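Local coordinates for protein sulfoquinovosidase (Escherichia coli, PDB 5AEE) that catalyses the hydrolysis of sulfoquinovosyl diacylglycerides and simpler sulfoquinovosides, releasing sulfoquinovose for sulfoglycolysis, at residues A[285-290]-A[328-333]; A[503-508]-A[532-537]; A[527-532]-A[559-564]. The protein carries 1 engineered substitution. All coordinates share one frame; numbering follows the deposited sequence.

In the fold
All three contacts belong to the TIM-barrel domain of this family 31 glycoside hydrolase. Contacts 1 and 2 join neighbouring strands of the barrel wall and both reach the bound sulfoquinovoside; their centres are 14 Å apart, and Trp-286 bridges them, its CH2 lying 3.5 Å from His-537 NE2. Gln-288 of contact 1 and His-537 of contact 2 bind the same sugar hydroxyl, O4. Contact 3 lies in the outer helical layer, away from the pocket; its centre is 11 Å from that of contact 2, with which it shares Pro-532 and which it touches through Ser-528 and Ala-529. Contacts 1 and 3 do not touch, their nearest atoms being about 11 Å apart.

Contact 1 of 3, residues A[285-290]-A[328-333]; sequences IWAQDW and VQFLAY. With NSQ (4-nitrophenyl alpha-D-6-sulfoquinovoside), chain E.
The indole N-H groups of Trp-286 and Trp-290 both find backbone carbonyls on segment 328-333, but they meet them differently. Trp-286 NE1 donates to Ala-332 O at 2.9 Å; the oxygen lies in the indole plane, yet the donor stands well above the carbonyl plane and the bond is bent. Trp-290 NE1 reaches Tyr-333 O at 2.7 Å, here within the carbonyl plane and on a lone pair. With CG placed between backbone N and carbonyl carbon (chi1 71°), the Trp-290 ring lies across the strand, and Ala-332 CB sits over its five-membered ring, 3.5 Å from the centroid, a CH-pi contact that suits a small methyl. A leucine in place of Trp-290 would probably leave Tyr-333 O without this donor and the Ala-332 methyl without its flat cover. The backbones pair as parallel strands: Ile-285 N binds Gln-329 O, Leu-331 N binds Ile-285 O at 2.8 Å, and Ala-287 N binds Leu-331 O. In the loop that follows strand 282-286, at the pocket, Gln-288 OE1 accepts from O4 of the sulfoquinovoside at 2.6 Å while its NE2 donates to Gln-262, so both ends of the amide are used. The Tyr-333 ring lies obliquely near the sugar's C6, and its hydroxyl is hydrogen-bonded to the nucleophile Asp-405 and to Asn-335. Outside the barrel, Ile-285 and Val-328 pack on helix 265-277, and Phe-330, whose ring also meets the Ala-287 methyl, on helix 316-325; inside, Trp-286 and Leu-331 rest on Thr-258 of strand 257-260.

Contact 2 of 3, residues A[503-508]-A[532-537]; sequences SDIGGY and PMMRTH. With NSQ (4-nitrophenyl alpha-D-6-sulfoquinovoside), chain E.
The imidazole of His-537 carries the edge of Tyr-508 on one face, in an offset edge-to-face pair with centroids 4.7 Å apart and planes at 61°, and Trp-286 on the opposite face; Asp-504 OD1 and the sugar's O3 lie at its rim. Tyr-508 in turn presents a ring face to C3 of the sulfoquinovoside. These rings stand at the end of a beta-alpha-beta unit of the TIM barrel, in which strands 501-505 and 534-536 are parallel neighbours. Held between two rings, His-537 can direct NE2 at two hydroxyls: O3 at 2.8 Å, where either partner may donate, and O4 at 2.9 Å, where NE2 does. Beside it Arg-535 forms a salt bridge with Asp-504. Both NH1 and NH2 converge on the single oxygen OD1, each at 2.7 Å, approaching in the guanidinium plane, while the carboxylate is turned 86° from that plane. Extended as far as CD, the arginine chain bends at chi3 (62°), which brings NH1 and NH2 round to this end-on grip, and Trp-286 and Trp-469 add cation-pi partners. On the helix-facing side Ile-505 meets the methyls of Met-534 and Thr-536, flexible and branched side chains that suit a crowded hydrophobic layer. A type II turn from Asp-504 to Gly-507 then leads the chain toward the pocket; at the positive phi angles of Gly-506 and Gly-507 a beta carbon would strike the preceding carbonyl. Across the strands Ile-505 N donates to Arg-535 O at 2.9 Å, and beyond it a water donates to both Ile-505 O, at 2.6 Å, and His-537 O, at 2.7 Å.

Contact 3 of 3, residues A[527-532]-A[559-564]; sequences FSAFTP and ARMTTV
Two helices of the barrel's outer layer, 518-528 and 552-567, meet where the turn after the first, through Ala-529 and Phe-530, rests on Met-561 and Val-564 of the second. The contact is small and apolar. Ala-529 CB points at the helix and lies 3.6 Å from Met-561 O and 4.2 Å from Met-561 CB; a side chain this short lets the turn come close to the helix backbone. Phe-530 reaches further: its CZ meets Val-564 CG1 at 3.5 Å, the two side chains crossing at about a right angle. Val-564 turns CG1 anti to its own nitrogen (chi1 166°), which carries that methyl to the ring. At the edge of the same ring, near its plane, Met-561 CE lies 4.4 Å from Phe-530 CE1; the thioether chain, bent at chi2 and chi3, brings its terminal methyl to the ring's edge, a loose contact. The turn itself is a type I turn from Ser-528 to Thr-531, steadied by Thr-531 OG1 donating to Ser-528 O at 2.7 Å. Met-561 also packs on Cys-525 and Asp-526 of helix 518-528, while Phe-530 touches Leu-609 and gives its carbonyl to the Tyr-607 hydroxyl, both on strand 607-609 of the neighbouring antiparallel sheet.

Contact 1 of 3, residues A[285-290]-A[328-333]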
loop_
_atom_site.group_PDB
_atom_site.type_symbol
_atom_site.label_atom_id
_atom_site.label_comp_id
_atom_site.label_asym_id
_atom_site.label_seq_id
_atom_site.Cartn_x
_atom_site.Cartn_y
_atom_site.Cartn_z
ATOM N N ILE A 285 -14.914 14.571 -9.672
ATOM C CA ILE A 285 -15.044 13.666 -10.786
ATOM C C ILE A 285 -13.641 13.155 -11.124
ATOM O O ILE A 285 -12.775 13.944 -11.404
ATOM C CB ILE A 285 -15.619 14.360 -12.034
ATOM C CG1 ILE A 285 -17.107 14.683 -11.818
ATOM C CG2 ILE A 285 -15.448 13.508 -13.280
ATOM C CD1 ILE A 285 -17.677 15.722 -12.777
ATOM N N TRP A 286 -13.443 11.838 -11.078
ATOM C CA TRP A 286 -12.208 11.214 -11.414
ATOM C C TRP A 286 -12.420 10.468 -12.737
ATOM O O TRP A 286 -13.234 9.492 -12.804
ATOM C CB TRP A 286 -11.763 10.225 -10.334
ATOM C CG TRP A 286 -10.686 9.437 -10.805
ATOM C CD1 TRP A 286 -9.445 9.873 -11.206
ATOM C CD2 TRP A 286 -10.636 7.998 -10.864
ATOM N NE1 TRP A 286 -8.680 8.813 -11.612
ATOM C CE2 TRP A 286 -9.381 7.653 -11.413
ATOM C CE3 TRP A 286 -11.558 6.990 -10.578
ATOM C CZ2 TRP A 286 -9.009 6.320 -11.659
ATOM C CZ3 TRP A 286 -11.201 5.670 -10.821
ATOM C CH2 TRP A 286 -9.922 5.358 -11.372
ATOM N N ALA A 287 -11.785 10.990 -13.799
ATOM C CA ALA A 287 -11.953 10.446 -15.157
ATOM C C ALA A 287 -10.667 9.946 -15.655
ATOM O O ALA A 287 -9.878 10.683 -16.212
ATOM C CB ALA A 287 -12.540 11.493 -16.073
ATOM N N GLN A 288 -10.418 8.638 -15.468
ATOM C CA GLN A 288 -9.130 8.120 -15.762
ATOM C C GLN A 288 -8.866 8.171 -17.294
ATOM O O GLN A 288 -7.749 8.215 -17.723
ATOM C CB GLN A 288 -8.966 6.637 -15.253
ATOM C CG GLN A 288 -9.941 5.660 -15.866
ATOM C CD GLN A 288 -9.494 4.244 -15.512
ATOM O OE1 GLN A 288 -8.661 4.044 -14.596
ATOM N NE2 GLN A 288 -9.988 3.274 -16.254
ATOM N N ASP A 289 -9.934 8.194 -18.101
ATOM C CA ASP A 289 -9.822 8.212 -19.551
ATOM C C ASP A 289 -9.695 9.677 -20.099
ATOM O O ASP A 289 -9.934 9.879 -21.286
ATOM C CB ASP A 289 -11.018 7.521 -20.174
ATOM C CG ASP A 289 -12.351 8.248 -19.998
ATOM O OD1 ASP A 289 -12.653 8.839 -18.943
ATOM O OD2 ASP A 289 -13.270 8.038 -20.887
ATOM N N TRP A 290 -9.247 10.608 -19.238
ATOM C CA TRP A 290 -9.040 12.022 -19.644
ATOM C C TRP A 290 -8.108 12.126 -20.909
ATOM O O TRP A 290 -8.218 13.051 -21.710
ATOM C CB TRP A 290 -8.444 12.759 -18.504
ATOM C CG TRP A 290 -7.020 12.400 -18.210
ATOM C CD1 TRP A 290 -6.522 11.212 -17.768
ATOM C CD2 TRP A 290 -5.922 13.243 -18.407
ATOM N NE1 TRP A 290 -5.184 11.283 -17.624
ATOM C CE2 TRP A 290 -4.773 12.523 -18.023
ATOM C CE3 TRP A 290 -5.788 14.563 -18.870
ATOM C CZ2 TRP A 290 -3.495 13.059 -18.098
ATOM C CZ3 TRP A 290 -4.518 15.111 -18.945
ATOM C CH2 TRP A 290 -3.392 14.360 -18.539
ATOM N N VAL A 328 -16.575 20.890 -7.041
ATOM C CA VAL A 328 -16.222 19.645 -7.656
ATOM C C VAL A 328 -14.815 19.744 -8.252
ATOM O O VAL A 328 -14.581 20.568 -9.143
ATOM C CB VAL A 328 -17.244 19.197 -8.726
ATOM C CG1 VAL A 328 -16.850 17.870 -9.363
ATOM C CG2 VAL A 328 -18.610 19.048 -8.100
ATOM N N GLN A 329 -13.900 18.907 -7.752
ATOM C CA GLN A 329 -12.561 18.816 -8.314
ATOM C C GLN A 329 -12.567 17.864 -9.489
ATOM O O GLN A 329 -13.442 17.039 -9.609
ATOM C CB GLN A 329 -11.538 18.328 -7.279
ATOM C CG GLN A 329 -11.245 19.303 -6.142
ATOM C CD GLN A 329 -10.606 20.575 -6.660
ATOM O OE1 GLN A 329 -9.750 20.547 -7.530
ATOM N NE2 GLN A 329 -11.084 21.681 -6.205
ATOM N N PHE A 330 -11.619 18.019 -10.395
ATOM C CA PHE A 330 -11.401 17.067 -11.482
ATOM C C PHE A 330 -10.131 16.325 -11.220
ATOM O O PHE A 330 -9.035 16.937 -11.027
ATOM C CB PHE A 330 -11.269 17.752 -12.765
ATOM C CG PHE A 330 -11.058 16.802 -13.892
ATOM C CD1 PHE A 330 -12.110 16.001 -14.340
ATOM C CD2 PHE A 330 -9.823 16.720 -14.549
ATOM C CE1 PHE A 330 -11.923 15.114 -15.388
ATOM C CE2 PHE A 330 -9.637 15.796 -15.574
ATOM C CZ PHE A 330 -10.673 15.004 -16.002
ATOM N N LEU A 331 -10.232 15.010 -11.231
ATOM C CA LEU A 331 -9.051 14.149 -11.039
ATOM C C LEU A 331 -8.786 13.312 -12.294
ATOM O O LEU A 331 -9.753 12.875 -12.963
ATOM C CB LEU A 331 -9.255 13.246 -9.829
ATOM C CG LEU A 331 -9.397 14.040 -8.495
ATOM C CD1 LEU A 331 -10.845 14.483 -8.213
ATOM C CD2 LEU A 331 -8.950 13.099 -7.384
ATOM N N ALA A 332 -7.495 13.097 -12.610
ATOM C CA ALA A 332 -7.088 12.401 -13.841
ATOM C C ALA A 332 -6.293 11.106 -13.501
ATOM O O ALA A 332 -6.468 10.569 -12.419
ATOM C CB ALA A 332 -6.370 13.313 -14.756
ATOM N N TYR A 333 -5.404 10.685 -14.372
ATOM C CA TYR A 333 -4.718 9.385 -14.274
ATOM C C TYR A 333 -3.345 9.562 -14.974
ATOM O O TYR A 333 -3.232 10.130 -16.088
ATOM C CB TYR A 333 -5.531 8.294 -14.966
ATOM C CG TYR A 333 -4.814 6.938 -14.946
ATOM C CD1 TYR A 333 -3.833 6.638 -15.909
ATOM C CD2 TYR A 333 -5.051 6.017 -14.000
ATOM C CE1 TYR A 333 -3.153 5.434 -15.869
ATOM C CE2 TYR A 333 -4.350 4.761 -13.967
ATOM C CZ TYR A 333 -3.388 4.523 -14.890
ATOM O OH TYR A 333 -2.672 3.339 -14.936
HETATM O O12 NSQ E . -4.151 0.162 -16.874
HETATM S S10 NSQ E . -5.390 0.944 -17.104
HETATM O O13 NSQ E . -5.320 2.075 -18.056
HETATM O O11 NSQ E . -6.458 -0.008 -17.404
HETATM C C6 NSQ E . -5.824 1.739 -15.640
HETATM C C5 NSQ E . -6.098 0.839 -14.443
HETATM O O5 NSQ E . -4.766 0.421 -14.004
HETATM C C1 NSQ E . -4.674 -0.239 -12.777
HETATM C C2 NSQ E . -5.401 0.538 -11.658
HETATM O O2 NSQ E . -5.221 -0.204 -10.484
HETATM C C3 NSQ E . -6.841 0.760 -12.068
HETATM O O3 NSQ E . -7.584 1.444 -11.083
HETATM C C4 NSQ E . -6.921 1.548 -13.354
HETATM O O4 NSQ E . -8.323 1.654 -13.747
HETATM O O1 NSQ E . -5.284 -1.506 -13.017
HETATM C C25 NSQ E . -4.570 -2.396 -13.716
HETATM C C26 NSQ E . -3.330 -2.829 -13.219
HETATM C C27 NSQ E . -2.592 -3.684 -13.984
HETATM C C28 NSQ E . -3.105 -4.165 -15.183
HETATM N N32 NSQ E . -2.285 -5.007 -15.960
HETATM O O33 NSQ E . -2.549 -5.140 -17.190
HETATM O O34 NSQ E . -1.192 -5.461 -15.473
HETATM C C29 NSQ E . -4.329 -3.698 -15.653
HETATM C C30 NSQ E . -5.078 -2.806 -14.908
#

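Contact 2 of 3, residues A[503-508]-A[532-537]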
loop_
_atom_site.group_PDB
_atom_site.type_symbol
_atom_site.label_atom_id
_atom_site.label_comp_id
_atom_site.label_asym_id
_atom_site.label_seq_id
_atom_site.Cartn_x
_atom_site.Cartn_y
_atom_site.Cartn_z
ATOM N N SER A 503 -10.058 2.621 -0.842
ATOM C CA SER A 503 -10.254 1.649 -1.874
ATOM C C SER A 503 -11.342 2.061 -2.794
ATOM O O SER A 503 -12.169 2.927 -2.459
ATOM C CB SER A 503 -10.610 0.263 -1.300
ATOM O OG SER A 503 -11.790 0.338 -0.494
ATOM N N ASP A 504 -11.285 1.455 -3.974
ATOM C CA ASP A 504 -12.329 1.590 -4.962
ATOM C C ASP A 504 -13.661 1.233 -4.367
ATOM O O ASP A 504 -13.892 0.078 -3.979
ATOM C CB ASP A 504 -12.133 0.647 -6.146
ATOM C CG ASP A 504 -10.883 0.959 -6.966
ATOM O OD1 ASP A 504 -10.428 2.173 -7.099
ATOM O OD2 ASP A 504 -10.315 -0.079 -7.409
ATOM N N ILE A 505 -14.576 2.165 -4.324
ATOM C CA ILE A 505 -15.960 1.760 -3.901
ATOM C C ILE A 505 -16.557 0.844 -4.984
ATOM O O ILE A 505 -16.817 1.271 -6.118
ATOM C CB ILE A 505 -16.895 2.929 -3.663
ATOM C CG1 ILE A 505 -16.463 3.706 -2.478
ATOM C CG2 ILE A 505 -18.348 2.452 -3.405
ATOM C CD1 ILE A 505 -17.135 5.100 -2.397
ATOM N N GLY A 506 -16.699 -0.429 -4.624
ATOM C CA GLY A 506 -17.201 -1.470 -5.486
ATOM C C GLY A 506 -16.151 -2.441 -5.994
ATOM O O GLY A 506 -16.476 -3.385 -6.653
ATOM N N GLY A 507 -14.884 -2.235 -5.701
ATOM C CA GLY A 507 -13.870 -3.071 -6.331
ATOM C C GLY A 507 -13.602 -2.718 -7.795
ATOM O O GLY A 507 -14.213 -1.745 -8.390
ATOM N N TYR A 508 -12.720 -3.503 -8.408
ATOM C CA TYR A 508 -12.294 -3.188 -9.770
ATOM C C TYR A 508 -12.381 -4.331 -10.777
ATOM O O TYR A 508 -13.028 -4.173 -11.811
ATOM C CB TYR A 508 -10.841 -2.623 -9.766
ATOM C CG TYR A 508 -10.280 -2.411 -11.137
ATOM C CD1 TYR A 508 -10.557 -1.263 -11.835
ATOM C CD2 TYR A 508 -9.466 -3.369 -11.734
ATOM C CE1 TYR A 508 -10.007 -1.067 -13.103
ATOM C CE2 TYR A 508 -8.920 -3.190 -13.015
ATOM C CZ TYR A 508 -9.177 -2.009 -13.697
ATOM O OH TYR A 508 -8.685 -1.801 -15.008
ATOM N N PRO A 532 -10.761 7.665 5.144
ATOM C CA PRO A 532 -10.525 9.092 4.843
ATOM C C PRO A 532 -10.830 9.568 3.453
ATOM O O PRO A 532 -10.735 10.776 3.224
ATOM C CB PRO A 532 -9.038 9.277 5.134
ATOM C CG PRO A 532 -8.417 7.873 5.131
ATOM C CD PRO A 532 -9.528 6.960 5.553
ATOM N N MET A 533 -11.220 8.677 2.535
ATOM C CA MET A 533 -11.553 9.067 1.182
ATOM C C MET A 533 -12.587 8.181 0.536
ATOM O O MET A 533 -12.462 6.962 0.572
ATOM C CB MET A 533 -10.304 9.154 0.313
ATOM C CG MET A 533 -10.523 9.737 -1.072
ATOM S SD MET A 533 -8.939 9.969 -1.856
ATOM C CE MET A 533 -9.364 10.189 -3.562
ATOM N N MET A 534 -13.601 8.823 -0.041
ATOM C CA MET A 534 -14.618 8.124 -0.818
ATOM C C MET A 534 -14.433 8.330 -2.309
ATOM O O MET A 534 -14.543 9.478 -2.834
ATOM C CB MET A 534 -16.022 8.583 -0.410
ATOM C CG MET A 534 -16.400 8.283 1.040
ATOM S SD MET A 534 -18.157 8.555 1.273
ATOM C CE MET A 534 -18.954 7.168 0.420
ATOM N N ARG A 535 -14.146 7.247 -3.004
ATOM C CA ARG A 535 -13.952 7.337 -4.460
ATOM C C ARG A 535 -14.459 6.094 -5.131
ATOM O O ARG A 535 -14.104 4.970 -4.728
ATOM C CB ARG A 535 -12.496 7.611 -4.796
ATOM C CG ARG A 535 -12.210 7.526 -6.315
ATOM C CD ARG A 535 -10.733 7.590 -6.622
ATOM N NE ARG A 535 -10.020 6.474 -6.034
ATOM C CZ ARG A 535 -10.051 5.208 -6.438
ATOM N NH1 ARG A 535 -10.732 4.831 -7.527
ATOM N NH2 ARG A 535 -9.325 4.273 -5.758
ATOM N N THR A 536 -15.235 6.267 -6.186
ATOM C CA THR A 536 -15.718 5.125 -6.936
ATOM C C THR A 536 -14.845 4.775 -8.138
ATOM O O THR A 536 -13.936 5.511 -8.528
ATOM C CB THR A 536 -17.201 5.275 -7.407
ATOM O OG1 THR A 536 -17.294 6.162 -8.511
ATOM C CG2 THR A 536 -18.089 5.752 -6.268
ATOM N N HIS A 537 -15.099 3.580 -8.672
ATOM C CA HIS A 537 -14.463 3.088 -9.919
ATOM C C HIS A 537 -15.505 2.358 -10.723
ATOM O O HIS A 537 -16.247 1.555 -10.165
ATOM C CB HIS A 537 -13.345 2.082 -9.582
ATOM C CG HIS A 537 -12.221 2.049 -10.550
ATOM N ND1 HIS A 537 -12.406 2.063 -11.897
ATOM C CD2 HIS A 537 -10.889 1.951 -10.365
ATOM C CE1 HIS A 537 -11.256 1.969 -12.516
ATOM N NE2 HIS A 537 -10.313 1.917 -11.614
HETATM O O12 NSQ E . -4.151 0.162 -16.874
HETATM S S10 NSQ E . -5.390 0.944 -17.104
HETATM O O13 NSQ E . -5.320 2.075 -18.056
HETATM O O11 NSQ E . -6.458 -0.008 -17.404
HETATM C C6 NSQ E . -5.824 1.739 -15.640
HETATM C C5 NSQ E . -6.098 0.839 -14.443
HETATM O O5 NSQ E . -4.766 0.421 -14.004
HETATM C C1 NSQ E . -4.674 -0.239 -12.777
HETATM C C2 NSQ E . -5.401 0.538 -11.658
HETATM O O2 NSQ E . -5.221 -0.204 -10.484
HETATM C C3 NSQ E . -6.841 0.760 -12.068
HETATM O O3 NSQ E . -7.584 1.444 -11.083
HETATM C C4 NSQ E . -6.921 1.548 -13.354
HETATM O O4 NSQ E . -8.323 1.654 -13.747
HETATM O O1 NSQ E . -5.284 -1.506 -13.017
HETATM C C25 NSQ E . -4.570 -2.396 -13.716
HETATM C C26 NSQ E . -3.330 -2.829 -13.219
HETATM C C27 NSQ E . -2.592 -3.684 -13.984
HETATM C C28 NSQ E . -3.105 -4.165 -15.183
HETATM N N32 NSQ E . -2.285 -5.007 -15.960
HETATM O O33 NSQ E . -2.549 -5.140 -17.190
HETATM O O34 NSQ E . -1.192 -5.461 -15.473
HETATM C C29 NSQ E . -4.329 -3.698 -15.653
HETATM C C30 NSQ E . -5.078 -2.806 -14.908
HETATM O O HOH W 1 -13.307 5.119 -1.593
HETATM O O HOH W 2 -12.298 3.610 1.169
HETATM O O HOH W 3 -18.009 2.040 -8.245
#

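Contact 3 of 3, residues A[527-532]-A[559-564]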
loop_
_atom_site.group_PDB
_atom_site.type_symbol
_atom_site.label_atom_id
_atom_site.label_comp_id
_atom_site.label_asym_id
_atom_site.label_seq_id
_atom_site.Cartn_x
_atom_site.Cartn_y
_atom_site.Cartn_z
ATOM N N PHE A 527 -18.657 0.875 3.843
ATOM C CA PHE A 527 -17.283 0.730 4.350
ATOM C C PHE A 527 -16.468 2.018 4.097
ATOM O O PHE A 527 -15.882 2.596 5.002
ATOM C CB PHE A 527 -16.662 -0.504 3.665
ATOM C CG PHE A 527 -15.164 -0.683 3.856
ATOM C CD1 PHE A 527 -14.491 -0.222 4.972
ATOM C CD2 PHE A 527 -14.431 -1.355 2.869
ATOM C CE1 PHE A 527 -13.099 -0.410 5.109
ATOM C CE2 PHE A 527 -13.052 -1.549 2.985
ATOM C CZ PHE A 527 -12.381 -1.086 4.118
ATOM N N SER A 528 -16.424 2.460 2.854
ATOM C CA SER A 528 -15.594 3.627 2.489
ATOM C C SER A 528 -16.025 4.947 3.154
ATOM O O SER A 528 -15.204 5.825 3.318
ATOM C CB SER A 528 -15.519 3.799 0.963
ATOM O OG SER A 528 -14.807 2.696 0.420
ATOM N N ALA A 529 -17.280 5.044 3.575
ATOM C CA ALA A 529 -17.753 6.206 4.308
ATOM C C ALA A 529 -17.060 6.336 5.676
ATOM O O ALA A 529 -17.017 7.402 6.237
ATOM C CB ALA A 529 -19.262 6.143 4.452
ATOM N N PHE A 530 -16.474 5.245 6.150
ATOM C CA PHE A 530 -15.697 5.206 7.332
ATOM C C PHE A 530 -14.199 5.017 7.078
ATOM O O PHE A 530 -13.540 4.266 7.793
ATOM C CB PHE A 530 -16.290 4.191 8.337
ATOM C CG PHE A 530 -17.624 4.621 8.847
ATOM C CD1 PHE A 530 -18.766 4.345 8.141
ATOM C CD2 PHE A 530 -17.733 5.414 9.986
ATOM C CE1 PHE A 530 -19.980 4.782 8.559
ATOM C CE2 PHE A 530 -18.966 5.866 10.408
ATOM C CZ PHE A 530 -20.091 5.542 9.717
ATOM N N THR A 531 -13.688 5.747 6.074
ATOM C CA THR A 531 -12.267 5.793 5.703
ATOM C C THR A 531 -12.031 7.252 5.326
ATOM O O THR A 531 -13.021 8.009 5.286
ATOM C CB THR A 531 -11.920 4.920 4.472
ATOM O OG1 THR A 531 -12.578 5.406 3.316
ATOM C CG2 THR A 531 -12.322 3.474 4.697
ATOM N N PRO A 532 -10.761 7.665 5.144
ATOM C CA PRO A 532 -10.525 9.092 4.843
ATOM C C PRO A 532 -10.830 9.568 3.453
ATOM O O PRO A 532 -10.735 10.776 3.224
ATOM C CB PRO A 532 -9.038 9.277 5.134
ATOM C CG PRO A 532 -8.417 7.873 5.131
ATOM C CD PRO A 532 -9.528 6.960 5.553
ATOM N N ALA A 559 -26.440 9.099 -1.415
ATOM C CA ALA A 559 -26.727 10.370 -0.773
ATOM C C ALA A 559 -26.651 10.200 0.753
ATOM O O ALA A 559 -26.051 11.029 1.469
ATOM C CB ALA A 559 -28.098 10.868 -1.172
ATOM N N ARG A 560 -27.194 9.093 1.254
ATOM C CA ARG A 560 -27.109 8.836 2.682
ATOM C C ARG A 560 -25.638 8.710 3.110
ATOM O O ARG A 560 -25.230 9.319 4.067
ATOM C CB ARG A 560 -27.857 7.532 3.049
ATOM C CG ARG A 560 -27.726 7.124 4.519
ATOM C CD ARG A 560 -28.225 5.666 4.689
ATOM N NE ARG A 560 -27.921 5.135 6.002
ATOM C CZ ARG A 560 -28.454 5.597 7.133
ATOM N NH1 ARG A 560 -29.321 6.612 7.140
ATOM N NH2 ARG A 560 -28.099 5.063 8.277
ATOM N N MET A 561 -24.876 7.829 2.499
ATOM C CA MET A 561 -23.554 7.540 3.054
ATOM C C MET A 561 -22.533 8.645 2.825
ATOM O O MET A 561 -21.566 8.742 3.579
ATOM C CB MET A 561 -22.989 6.209 2.562
ATOM C CG MET A 561 -23.879 5.029 2.920
ATOM S SD MET A 561 -24.585 4.956 4.583
ATOM C CE MET A 561 -23.136 4.645 5.548
ATOM N N THR A 562 -22.731 9.442 1.778
ATOM C CA THR A 562 -21.935 10.651 1.624
ATOM C C THR A 562 -22.257 11.694 2.650
ATOM O O THR A 562 -21.386 12.437 3.095
ATOM C CB THR A 562 -21.990 11.220 0.197
ATOM O OG1 THR A 562 -23.317 11.636 -0.177
ATOM C CG2 THR A 562 -21.486 10.183 -0.749
ATOM N N THR A 563 -23.513 11.754 3.058
ATOM C CA THR A 563 -23.896 12.615 4.195
ATOM C C THR A 563 -23.221 12.191 5.480
ATOM O O THR A 563 -22.724 13.008 6.206
ATOM C CB THR A 563 -25.412 12.658 4.311
ATOM O OG1 THR A 563 -25.893 13.169 3.084
ATOM C CG2 THR A 563 -25.898 13.546 5.487
ATOM N N VAL A 564 -23.186 10.882 5.723
ATOM C CA VAL A 564 -22.464 10.325 6.846
ATOM C C VAL A 564 -21.011 10.748 6.812
ATOM O O VAL A 564 -20.497 11.314 7.794
ATOM C CB VAL A 564 -22.561 8.788 6.837
ATOM C CG1 VAL A 564 -21.550 8.108 7.776
ATOM C CG2 VAL A 564 -23.972 8.328 7.114
#